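Local coordinates for nucleotidyltransferase (Thermus thermophilus HB8, PDB 1WWP), which probably binds the substrate for a partner nucleotidyltransferase, as a small all-helical protein of the nucleotidyltransferase substrate-binding family, at the interface of chains A and B. Residues are numbered along the deposited sequence; one frame, centred on the assembly and turned at random. Chains: chain A/B, hypothetical protein TTHA0636.

Contact 1 and contact 2 lie about 13 Å apart, measured between the centres of their C-alpha atoms, and are largely two-fold counterparts. In both, helix 20-49 of one chain meets the segment of the other that begins at residue 87, through B:Gln28 and B:Tyr32 in contact 1, A:Gln28 and A:Tyr32 in contact 2. The pairing is not identical: the glutamine amide is turned differently, and residues 87-89 form a 3-10 helix in chain A but loop in chain B. This reciprocal arrangement suits a homodimer, although the structure alone does not show that the pair forms in solution.

Contact 1: the interface of chains A and B. Residues chain A 24, 27, 87-88, 90-91; chain B 28, 32.
Helix 20-49 of chain B lays two residues one helical turn apart, B:Gln28 and B:Tyr32, against chain A, where the 3-10 turn 87-89, the loop after it and the first part of helix 20-49 receive them. The first torsion of B:Gln28 (chi1 -180°) sets CG opposite the backbone N, and a bend at chi2 then brings the long side chain up to two surfaces at once. Its methylenes pass the backbone carbonyl of A:Asp24, with CG 3.4 Å from that O, while the amide carbon CD rests 3.7 Å from the branch methyl CG2 of A:Ile27. A glutamine fits here because its stem is apolar and its end polar. The amide nitrogen NE2 makes a weak hydrogen bond of 3.3 Å to the hydroxyl OG1 of A:Thr90. It also lies 2.9 Å from the carbonyl O of A:Thr87, but no N-H points at that oxygen as the amide is modelled. That carbonyl is instead served from within chain A: OG1 of A:Thr90 donates to A:Thr87 O at 2.8 Å, the C=O...O angle being 147°. The threonine hydroxyl is thus held by the turn and is placed to accept, weakly, from the partner. Beside it, the ring of B:Tyr32 offers a broad face. The CB of A:Tyr91 stands over the ring centre, 3.9 Å from the centroid, in a CH-pi contact; the residue is poorly ordered, so this contact and the position of its ring are tentative. At the far end of the B:Tyr32 ring the phenol OH is 4.0 Å from the carboxylate OD1 of A:Asp24, with the two planes 86° apart, too distant for a direct bond. Together, the flat aromatic and the long amide side chain fit one helix to the turn of the other subunit, and the patch probably helps to hold the two chains together.

Contact 2: the interface of chains A and B. Residues chain A 1, 28, 31-32, 35; chain B 87-90, 92.
Helix 20-49 of chain A meets the loop 87-90 of chain B through A:Gln28, A:Tyr32 and A:Glu35, which face B:Thr87, B:Val88 and B:Thr90. The tight part centres on B:Val88, set between A:Tyr32 and the stem of A:Glu35. Its methyl CG1 lies 3.6 Å from CB of A:Glu35; the methylenes of the glutamate give the valine an apolar surface while the carboxylate end lies beyond them. A:Gln28 adds a polar grip beside it. The side chain leaves the helix pointing away from the backbone N (chi1 167°) and folds at the next bond, which carries OE1 to B:Thr90, whose OG1 donates a hydrogen bond of 3.1 Å. The hydroxyl approaches with a C=O...O angle of 152°, tilted 27° from the carbonyl plane. The methyl CG2 of B:Thr87 packs against the same amide, 3.8 Å from CD, so threonine serves once as donor and once as a small apolar pad. Shortening A:Gln28 to an alanine removes the amide, and the B:Thr90 hydroxyl would probably lose this acceptor and the B:Thr87 methyl its cover. Next to the amide, ring atom CD2 of A:Tyr32 lies 3.9 Å from CB of B:Thr90, which sits to one side of the ring plane.

The rim is looser. The CA of B:His89 lies 4.1 Å from CB of A:Tyr32. A:Met1, present as selenomethionine, reaches over with its long thin end, CE lying 3.9 Å from the backbone N of B:Asn92. A:Glu31 comes no nearer than 4.0 Å, from OE2 to the B:Thr87 carbonyl O. In the fold, the patch joins the partner-facing side of the long helix 20-49 to the connection between helices 71-86 and 93-116 of the other subunit.

Contact 1: the interface of chains A and B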
# COMPACT_ATOMS: atom_id res chain seq x y z
N ASP A 24 -1.91 -11.16 -1.70
CA ASP A 24 -1.98 -9.87 -1.00
C ASP A 24 -0.60 -9.50 -0.46
O ASP A 24 -0.18 -8.35 -0.53
CB ASP A 24 -3.03 -9.96 0.12
CG ASP A 24 -4.45 -10.01 -0.43
OD1 ASP A 24 -5.40 -10.21 0.35
OD2 ASP A 24 -4.60 -9.85 -1.67
N ILE A 27 1.63 -8.23 -3.11
CA ILE A 27 1.29 -6.86 -3.47
C ILE A 27 1.91 -5.88 -2.47
O ILE A 27 2.44 -4.84 -2.86
CB ILE A 27 -0.24 -6.71 -3.52
CG1 ILE A 27 -0.78 -7.50 -4.71
CG2 ILE A 27 -0.63 -5.24 -3.60
CD1 ILE A 27 -2.29 -7.62 -4.73
N THR A 87 -2.73 -0.51 -6.09
CA THR A 87 -2.61 -1.51 -5.03
C THR A 87 -3.60 -1.35 -3.89
O THR A 87 -4.00 -2.34 -3.25
CB THR A 87 -1.19 -1.55 -4.44
OG1 THR A 87 -0.84 -0.25 -3.97
CG2 THR A 87 -0.18 -2.00 -5.49
N VAL A 88 -4.02 -0.11 -3.64
CA VAL A 88 -4.97 0.15 -2.57
C VAL A 88 -6.41 -0.22 -2.93
O VAL A 88 -7.30 -0.17 -2.08
CB VAL A 88 -4.90 1.65 -2.12
CG1 VAL A 88 -5.40 2.58 -3.23
CG2 VAL A 88 -5.71 1.82 -0.85
N THR A 90 -6.96 -3.25 -4.46
CA THR A 90 -6.85 -4.67 -4.77
C THR A 90 -7.72 -5.54 -3.90
O THR A 90 -7.41 -6.71 -3.64
CB THR A 90 -5.40 -5.17 -4.70
OG1 THR A 90 -4.89 -5.01 -3.37
CG2 THR A 90 -4.54 -4.41 -5.68
N TYR A 91 -8.82 -4.97 -3.43
CA TYR A 91 -9.75 -5.77 -2.66
C TYR A 91 -10.49 -6.61 -3.71
O TYR A 91 -11.06 -7.66 -3.40
CB TYR A 91 -10.75 -4.90 -1.90
CG TYR A 91 -11.94 -5.69 -1.47
CD1 TYR A 91 -11.78 -6.91 -0.81
CD2 TYR A 91 -13.24 -5.29 -1.79
CE1 TYR A 91 -12.87 -7.72 -0.50
CE2 TYR A 91 -14.34 -6.08 -1.48
CZ TYR A 91 -14.14 -7.30 -0.84
OH TYR A 91 -15.21 -8.12 -0.55
N GLN B 28 -1.53 -5.37 3.96
CA GLN B 28 -2.10 -4.99 2.66
C GLN B 28 -3.63 -4.81 2.78
O GLN B 28 -4.18 -3.83 2.28
CB GLN B 28 -1.75 -6.05 1.61
CG GLN B 28 -2.28 -5.77 0.20
CD GLN B 28 -2.03 -4.35 -0.25
OE1 GLN B 28 -0.97 -3.78 0.01
NE2 GLN B 28 -3.02 -3.78 -0.93
N TYR B 32 -6.17 -1.49 2.00
CA TYR B 32 -7.34 -1.37 1.15
C TYR B 32 -8.65 -1.32 1.92
O TYR B 32 -9.65 -0.85 1.40
CB TYR B 32 -7.36 -2.43 0.04
CG TYR B 32 -7.61 -3.85 0.45
CD1 TYR B 32 -8.69 -4.19 1.25
CD2 TYR B 32 -6.83 -4.88 -0.09
CE1 TYR B 32 -9.00 -5.54 1.50
CE2 TYR B 32 -7.13 -6.21 0.15
CZ TYR B 32 -8.21 -6.54 0.94
OH TYR B 32 -8.48 -7.87 1.20

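Contact 2: the interface of chains A and B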
# COMPACT_ATOMS: atom_id res chain seq x y z
N MSE A 1 17.44 -0.00 0.76
CA MSE A 1 16.56 -1.17 1.06
C MSE A 1 16.25 -1.96 -0.20
O MSE A 1 15.90 -3.14 -0.13
CB MSE A 1 15.26 -0.68 1.71
CG MSE A 1 14.21 -1.77 1.90
SE MSE A 1 12.70 -1.24 3.00
CE MSE A 1 13.14 -2.22 4.61
N GLN A 28 1.85 -6.23 -1.20
CA GLN A 28 2.43 -5.41 -0.15
C GLN A 28 3.94 -5.28 -0.38
O GLN A 28 4.50 -4.19 -0.29
CB GLN A 28 2.15 -6.04 1.23
CG GLN A 28 2.97 -5.46 2.38
CD GLN A 28 2.56 -4.03 2.77
OE1 GLN A 28 3.14 -3.45 3.69
NE2 GLN A 28 1.56 -3.48 2.09
N GLU A 31 4.87 -3.04 -3.12
CA GLU A 31 4.77 -1.65 -2.68
C GLU A 31 6.06 -1.13 -2.08
O GLU A 31 6.64 -0.17 -2.59
CB GLU A 31 3.63 -1.49 -1.67
CG GLU A 31 2.23 -1.58 -2.28
CD GLU A 31 1.14 -1.27 -1.27
OE1 GLU A 31 0.01 -0.95 -1.68
OE2 GLU A 31 1.40 -1.33 -0.05
N TYR A 32 6.53 -1.77 -1.01
CA TYR A 32 7.75 -1.28 -0.40
C TYR A 32 9.01 -1.49 -1.22
O TYR A 32 10.00 -0.79 -1.03
CB TYR A 32 7.91 -1.80 1.04
CG TYR A 32 8.12 -3.28 1.26
CD1 TYR A 32 9.29 -3.91 0.86
CD2 TYR A 32 7.19 -4.02 2.00
CE1 TYR A 32 9.54 -5.26 1.20
CE2 TYR A 32 7.42 -5.36 2.35
CZ TYR A 32 8.60 -5.97 1.96
OH TYR A 32 8.85 -7.27 2.35
N GLU A 35 8.92 1.57 -3.72
CA GLU A 35 9.32 2.80 -3.05
C GLU A 35 10.83 2.84 -2.87
O GLU A 35 11.47 3.87 -3.11
CB GLU A 35 8.63 2.93 -1.70
CG GLU A 35 7.09 2.87 -1.78
CD GLU A 35 6.45 3.94 -2.67
OE1 GLU A 35 6.95 5.09 -2.71
OE2 GLU A 35 5.42 3.64 -3.33
N THR B 87 2.95 2.25 5.82
CA THR B 87 2.85 0.93 5.22
C THR B 87 3.64 0.94 3.90
O THR B 87 3.55 0.02 3.09
CB THR B 87 1.36 0.56 4.95
OG1 THR B 87 0.66 0.46 6.20
CG2 THR B 87 1.26 -0.77 4.24
N VAL B 88 4.41 2.00 3.69
CA VAL B 88 5.23 2.12 2.49
C VAL B 88 6.53 1.34 2.66
O VAL B 88 6.65 0.24 2.12
CB VAL B 88 5.54 3.61 2.18
CG1 VAL B 88 6.69 3.71 1.20
CG2 VAL B 88 4.31 4.27 1.58
N HIS B 89 7.50 1.88 3.40
CA HIS B 89 8.78 1.20 3.63
C HIS B 89 8.61 0.15 4.74
O HIS B 89 9.35 0.14 5.72
CB HIS B 89 9.87 2.22 4.01
CG HIS B 89 9.58 2.99 5.27
ND1 HIS B 89 10.26 4.15 5.59
CD2 HIS B 89 8.71 2.78 6.28
CE1 HIS B 89 9.83 4.61 6.75
NE2 HIS B 89 8.88 3.80 7.19
N THR B 90 7.64 -0.73 4.55
CA THR B 90 7.31 -1.74 5.54
C THR B 90 8.24 -2.92 5.79
O THR B 90 8.05 -3.62 6.79
CB THR B 90 5.91 -2.31 5.29
OG1 THR B 90 5.08 -1.30 4.73
CG2 THR B 90 5.29 -2.76 6.61
N ASN B 92 10.42 -2.97 7.24
CA ASN B 92 11.07 -2.48 8.44
C ASN B 92 10.38 -3.31 9.51
O ASN B 92 9.49 -2.82 10.20
CB ASN B 92 10.76 -1.00 8.65
CG ASN B 92 11.31 -0.48 9.96
OD1 ASN B 92 12.50 -0.60 10.24
ND2 ASN B 92 10.44 0.11 10.77